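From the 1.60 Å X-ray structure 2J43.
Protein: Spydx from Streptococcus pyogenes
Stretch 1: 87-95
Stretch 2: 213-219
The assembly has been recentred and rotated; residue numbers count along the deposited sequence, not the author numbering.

Stretch 1, residues 87-95: LLTPKMNEV
Stretch 2 (213-219) NNPYYID

Residues 87-95 and 213-219 belong to one chain, and touching residues lie at least 122 positions apart in sequence. Their contact buries 319 Å², both sides summed. Stretch 1 is loop and turn until a strand begins at Glu94 and runs on beyond Val95. Stretch 2 has no regular helix or strand. Each contains a type I beta turn. Thr89 to Met92 is closed by Met92 N to Thr89 O at 3.0 Å, and Asn214 to Tyr217 by Tyr217 N to Asn214 O at 3.3 Å. Tyr217, the last residue of that turn, has positive phi (56/45). The CA atoms of Leu88 and Ile218 are 7.1 Å apart, and those of Thr89 and Tyr216 7.3 Å. The register thus falls as one chain rises, so the two run in roughly opposite senses here.

Tyr216 covers the most surface. Its backbone sits at -93/-4, with chi1 -57° (m) and chi2 -77°, and its CA-to-CB bond points toward stretch 1. The ring reaches along the Thr89-Met92 turn. Selenomethionine Met92 (-66/118; chi1 t, chi2 t, chi3 149°) lays CB over one face of the Tyr216 ring, 4.2 Å from its centroid and 28° off the normal, a CH-pi contact. Met92 CG lies 3.8 Å from Tyr216 CZ. Met92 SE is oblique to the Tyr216 ring, 5.0 Å from its centroid and 49° off the normal. Thr89 (-147/158, chi1 t) brings its methyl CG2 to 3.9 Å from Tyr216 CD1.

The phenol ends among polar groups. Asn93 N (-117/8, chi1 p) gives Tyr216 OH a weak hydrogen bond of 3.3 Å, with an angle of 156° at the hydrogen. Tyr216 OH donates to a water at 2.7 Å, and that water donates to Glu94 O, also at 2.7 Å. The hydroxyl is therefore both donor and acceptor, and the water extends its reach to the strand backbone.

Leu88 covers the next largest area. It is at -66/-31, with chi1 m and chi2 t, and its CA-to-CB bond points toward stretch 2. Leu88 CD1 packs 3.5 Å from Asn214 CB and 4.3 Å from Tyr216 CD2, an apolar contact with the ring. Asn214 (-154/154, chi1 p) also points its CA-to-CB bond toward stretch 1.

Ile218 comes third. It is at -101/124, with chi1 and chi2 both m. Its CA-to-CB bond points toward stretch 1, and Ile218 CG1 lies 4.1 Å from Leu88 O, a van der Waals contact with the backbone.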

ATOM      1  N   LEU A  87     -11.312  -5.164   2.773  1.00 20.00           N
ATOM      2  CA  LEU A  87     -10.205  -5.361   3.707  1.00 19.69           C
ATOM      3  C   LEU A  87      -9.560  -6.673   3.322  1.00 20.42           C
ATOM      4  O   LEU A  87     -10.234  -7.694   3.331  1.00 20.17           O
ATOM      5  CB  LEU A  87     -10.697  -5.386   5.156  1.00 19.52           C
ATOM      6  CG  LEU A  87     -11.299  -4.046   5.602  1.00 19.31           C
ATOM      7  CD1 LEU A  87     -11.847  -4.161   7.023  1.00 20.36           C
ATOM      8  CD2 LEU A  87     -10.270  -2.939   5.486  1.00 19.61           C
ATOM      9  N   LEU A  88      -8.280  -6.663   2.955  1.00 19.86           N
ATOM     10  CA  LEU A  88      -7.627  -7.870   2.413  1.00 20.15           C
ATOM     11  C   LEU A  88      -7.526  -8.954   3.449  1.00 19.30           C
ATOM     12  O   LEU A  88      -7.534 -10.159   3.136  1.00 19.86           O
ATOM     13  CB  LEU A  88      -6.229  -7.500   1.844  1.00 18.67           C
ATOM     14  CG  LEU A  88      -6.234  -6.519   0.664  1.00 21.21           C
ATOM     15  CD1 LEU A  88      -4.782  -6.134   0.219  1.00 20.91           C
ATOM     16  CD2 LEU A  88      -7.000  -7.048  -0.472  1.00 23.92           C
ATOM     17  N   THR A  89      -7.404  -8.518   4.684  1.00 19.33           N
ATOM     18  CA  THR A  89      -7.429  -9.374   5.857  1.00 19.95           C
ATOM     19  C   THR A  89      -8.072  -8.587   6.960  1.00 19.30           C
ATOM     20  O   THR A  89      -8.065  -7.355   6.908  1.00 16.86           O
ATOM     21  CB  THR A  89      -5.980  -9.834   6.302  1.00 21.10           C
ATOM     22  OG1 THR A  89      -6.095 -10.738   7.350  1.00 27.73           O
ATOM     23  CG2 THR A  89      -5.246  -8.789   7.049  1.00 22.10           C
ATOM     24  N   PRO A  90      -8.615  -9.242   7.997  1.00 19.77           N
ATOM     25  CA  PRO A  90      -9.152  -8.510   9.145  1.00 20.04           C
ATOM     26  C   PRO A  90      -8.149  -7.657   9.883  1.00 19.55           C
ATOM     27  O   PRO A  90      -8.548  -6.794  10.654  1.00 19.22           O
ATOM     28  CB  PRO A  90      -9.728  -9.628  10.058  1.00 21.40           C
ATOM     29  CG  PRO A  90      -9.881 -10.747   9.193  1.00 20.16           C
ATOM     30  CD  PRO A  90      -8.862 -10.698   8.133  1.00 19.64           C
ATOM     31  N   LYS A  91      -6.843  -7.874   9.675  1.00 20.71           N
ATOM     32  CA  LYS A  91      -5.832  -6.993  10.273  1.00 20.84           C
ATOM     33  C   LYS A  91      -5.476  -5.774   9.411  1.00 19.08           C
ATOM     34  O   LYS A  91      -4.635  -4.987   9.829  1.00 19.01           O
ATOM     35  CB  LYS A  91      -4.537  -7.744  10.571  1.00 22.30           C
ATOM     36  CG  LYS A  91      -4.650  -8.833  11.654  1.00 26.18           C
ATOM     37  CD  LYS A  91      -3.282  -9.399  12.014  1.00 31.42           C
ATOM     38  CE  LYS A  91      -3.366 -10.348  13.221  1.00 36.05           C
ATOM     39  NZ  LYS A  91      -4.232 -11.510  12.934  1.00 37.29           N
HETATM   40  N   MSE A  92      -6.081  -5.611   8.233  1.00 17.66           N
HETATM   41  CA  MSE A  92      -5.755  -4.447   7.391  1.00 16.88           C
HETATM   42  C   MSE A  92      -6.201  -3.174   8.090  1.00 16.21           C
HETATM   43  O   MSE A  92      -7.381  -3.037   8.462  1.00 15.80           O
HETATM   44  CB  MSE A  92      -6.347  -4.562   6.013  1.00 16.31           C
HETATM   45  CG  MSE A  92      -6.145  -3.280   5.206  1.00 14.96           C
HETATM   46 SE   MSE A  92      -6.462  -3.550   3.326  1.00 24.97          SE
HETATM   47  CE  MSE A  92      -7.130  -1.718   2.925  1.00 20.29           C
ATOM     48  N   ASN A  93      -5.221  -2.323   8.382  1.00 16.53           N
ATOM     49  CA  ASN A  93      -5.414  -1.191   9.275  1.00 17.17           C
ATOM     50  C   ASN A  93      -5.239   0.187   8.693  1.00 16.42           C
ATOM     51  O   ASN A  93      -5.164   1.189   9.415  1.00 16.77           O
ATOM     52  CB  ASN A  93      -4.677  -1.379  10.587  1.00 18.05           C
ATOM     53  CG  ASN A  93      -3.215  -1.317  10.404  1.00 20.79           C
ATOM     54  OD1 ASN A  93      -2.737  -1.158   9.287  1.00 19.26           O
ATOM     55  ND2 ASN A  93      -2.480  -1.391  11.523  1.00 28.27           N
ATOM     56  N   GLU A  94      -5.079   0.288   7.378  1.00 15.22           N
ATOM     57  CA  GLU A  94      -4.527   1.465   6.758  1.00 14.21           C
ATOM     58  C   GLU A  94      -4.883   1.370   5.273  1.00 14.38           C
ATOM     59  O   GLU A  94      -4.763   0.317   4.677  1.00 14.93           O
ATOM     60  CB  GLU A  94      -3.053   1.769   7.045  1.00 15.92           C
ATOM     61  CG  GLU A  94      -2.651   3.201   6.831  1.00 16.19           C
ATOM     62  CD  GLU A  94      -1.332   3.548   7.524  1.00 20.38           C
ATOM     63  OE1 GLU A  94      -0.604   2.629   7.937  1.00 18.96           O
ATOM     64  OE2 GLU A  94      -1.011   4.758   7.619  1.00 18.42           O
ATOM     65  N   VAL A  95      -5.354   2.462   4.695  1.00 13.49           N
ATOM     66  CA  VAL A  95      -5.674   2.501   3.262  1.00 13.16           C
ATOM     67  C   VAL A  95      -5.413   3.899   2.763  1.00 14.36           C
ATOM     68  O   VAL A  95      -5.570   4.885   3.509  1.00 13.77           O
ATOM     69  CB  VAL A  95      -7.146   2.087   3.078  1.00 13.98           C
ATOM     70  CG1 VAL A  95      -8.062   3.117   3.779  1.00 15.15           C
ATOM     71  CG2 VAL A  95      -7.514   1.903   1.692  1.00 15.87           C
ATOM     72  N   ASN A 213       1.187  -8.354  -4.019  1.00 18.95           N
ATOM     73  CA  ASN A 213       0.833  -6.997  -4.400  1.00 18.74           C
ATOM     74  C   ASN A 213       0.333  -6.144  -3.197  1.00 18.14           C
ATOM     75  O   ASN A 213      -0.152  -5.046  -3.383  1.00 17.90           O
ATOM     76  CB  ASN A 213      -0.166  -7.018  -5.541  1.00 18.29           C
ATOM     77  CG  ASN A 213      -1.528  -7.517  -5.130  1.00 21.74           C
ATOM     78  OD1 ASN A 213      -1.886  -7.507  -3.959  1.00 20.59           O
ATOM     79  ND2 ASN A 213      -2.284  -7.997  -6.106  1.00 23.89           N
ATOM     80  N   ASN A 214       0.536  -6.669  -1.994  1.00 17.15           N
ATOM     81  CA  ASN A 214       0.115  -6.034  -0.747  1.00 17.82           C
ATOM     82  C   ASN A 214       0.950  -6.453   0.419  1.00 16.86           C
ATOM     83  O   ASN A 214       1.524  -7.551   0.415  1.00 16.41           O
ATOM     84  CB  ASN A 214      -1.371  -6.395  -0.478  1.00 17.77           C
ATOM     85  CG  ASN A 214      -1.584  -7.890  -0.277  1.00 16.85           C
ATOM     86  OD1 ASN A 214      -1.839  -8.636  -1.256  1.00 23.45           O
ATOM     87  ND2 ASN A 214      -1.431  -8.344   0.922  1.00 14.15           N
ATOM     88  N   PRO A 215       1.046  -5.608   1.444  1.00 16.07           N
ATOM     89  CA  PRO A 215       1.908  -5.892   2.577  1.00 16.04           C
ATOM     90  C   PRO A 215       1.388  -6.900   3.581  1.00 15.57           C
ATOM     91  O   PRO A 215       2.084  -7.164   4.556  1.00 17.44           O
ATOM     92  CB  PRO A 215       2.052  -4.512   3.246  1.00 15.51           C
ATOM     93  CG  PRO A 215       0.813  -3.844   2.931  1.00 15.98           C
ATOM     94  CD  PRO A 215       0.416  -4.274   1.546  1.00 16.66           C
ATOM     95  N   TYR A 216       0.215  -7.475   3.314  1.00 17.03           N
ATOM     96  CA  TYR A 216      -0.361  -8.523   4.143  1.00 17.12           C
ATOM     97  C   TYR A 216       0.023  -9.895   3.632  1.00 18.25           C
ATOM     98  O   TYR A 216      -0.325 -10.906   4.257  1.00 20.11           O
ATOM     99  CB  TYR A 216      -1.888  -8.346   4.233  1.00 17.52           C
ATOM    100  CG  TYR A 216      -2.191  -6.991   4.766  1.00 15.01           C
ATOM    101  CD1 TYR A 216      -2.072  -6.701   6.102  1.00 16.55           C
ATOM    102  CD2 TYR A 216      -2.515  -5.938   3.903  1.00 16.85           C
ATOM    103  CE1 TYR A 216      -2.308  -5.439   6.603  1.00 16.68           C
ATOM    104  CE2 TYR A 216      -2.734  -4.660   4.404  1.00 16.37           C
ATOM    105  CZ  TYR A 216      -2.601  -4.407   5.744  1.00 15.74           C
ATOM    106  OH  TYR A 216      -2.773  -3.140   6.277  1.00 17.60           O
ATOM    107  N   TYR A 217       0.728  -9.954   2.502  1.00 19.81           N
ATOM    108  CA  TYR A 217       1.147 -11.229   1.874  1.00 20.52           C
ATOM    109  C   TYR A 217      -0.081 -12.124   1.606  1.00 23.11           C
ATOM    110  O   TYR A 217      -0.048 -13.317   1.848  1.00 23.77           O
ATOM    111  CB  TYR A 217       2.253 -11.958   2.678  1.00 21.45           C
ATOM    112  CG  TYR A 217       3.390 -11.013   3.042  1.00 19.09           C
ATOM    113  CD1 TYR A 217       4.311 -10.640   2.092  1.00 19.85           C
ATOM    114  CD2 TYR A 217       3.531 -10.508   4.334  1.00 20.35           C
ATOM    115  CE1 TYR A 217       5.353  -9.765   2.417  1.00 18.52           C
ATOM    116  CE2 TYR A 217       4.563  -9.668   4.671  1.00 19.58           C
ATOM    117  CZ  TYR A 217       5.447  -9.265   3.673  1.00 19.12           C
ATOM    118  OH  TYR A 217       6.446  -8.384   3.991  1.00 19.84           O
ATOM    119  N   ILE A 218      -1.129 -11.516   1.066  1.00 24.28           N
ATOM    120  CA  ILE A 218      -2.328 -12.249   0.603  1.00 26.55           C
ATOM    121  C   ILE A 218      -2.306 -12.420  -0.899  1.00 27.00           C
ATOM    122  O   ILE A 218      -2.239 -11.462  -1.644  1.00 25.83           O
ATOM    123  CB  ILE A 218      -3.621 -11.512   1.034  1.00 26.72           C
ATOM    124  CG1 ILE A 218      -3.594 -11.233   2.538  1.00 27.45           C
ATOM    125  CG2 ILE A 218      -4.882 -12.374   0.660  1.00 28.60           C
ATOM    126  CD1 ILE A 218      -3.615 -12.513   3.475  1.00 28.48           C
ATOM    127  N   ASP A 219      -2.404 -13.677  -1.361  1.00 30.02           N
ATOM    128  CA  ASP A 219      -2.125 -13.969  -2.758  1.00 32.24           C
ATOM    129  C   ASP A 219      -3.164 -13.397  -3.720  1.00 32.33           C
ATOM    130  O   ASP A 219      -4.366 -13.538  -3.515  1.00 34.64           O
ATOM    131  CB  ASP A 219      -1.943 -15.487  -2.958  1.00 33.05           C
ATOM    132  CG  ASP A 219      -1.543 -15.837  -4.382  1.00 36.55           C
ATOM    133  OD1 ASP A 219      -1.858 -15.041  -5.300  1.00 41.33           O
ATOM    134  OD2 ASP A 219      -0.916 -16.882  -4.686  1.00 41.60           O
TER
HETATM  135  O   HOH W   1      -2.614  -1.270   4.357  1.00 17.66           O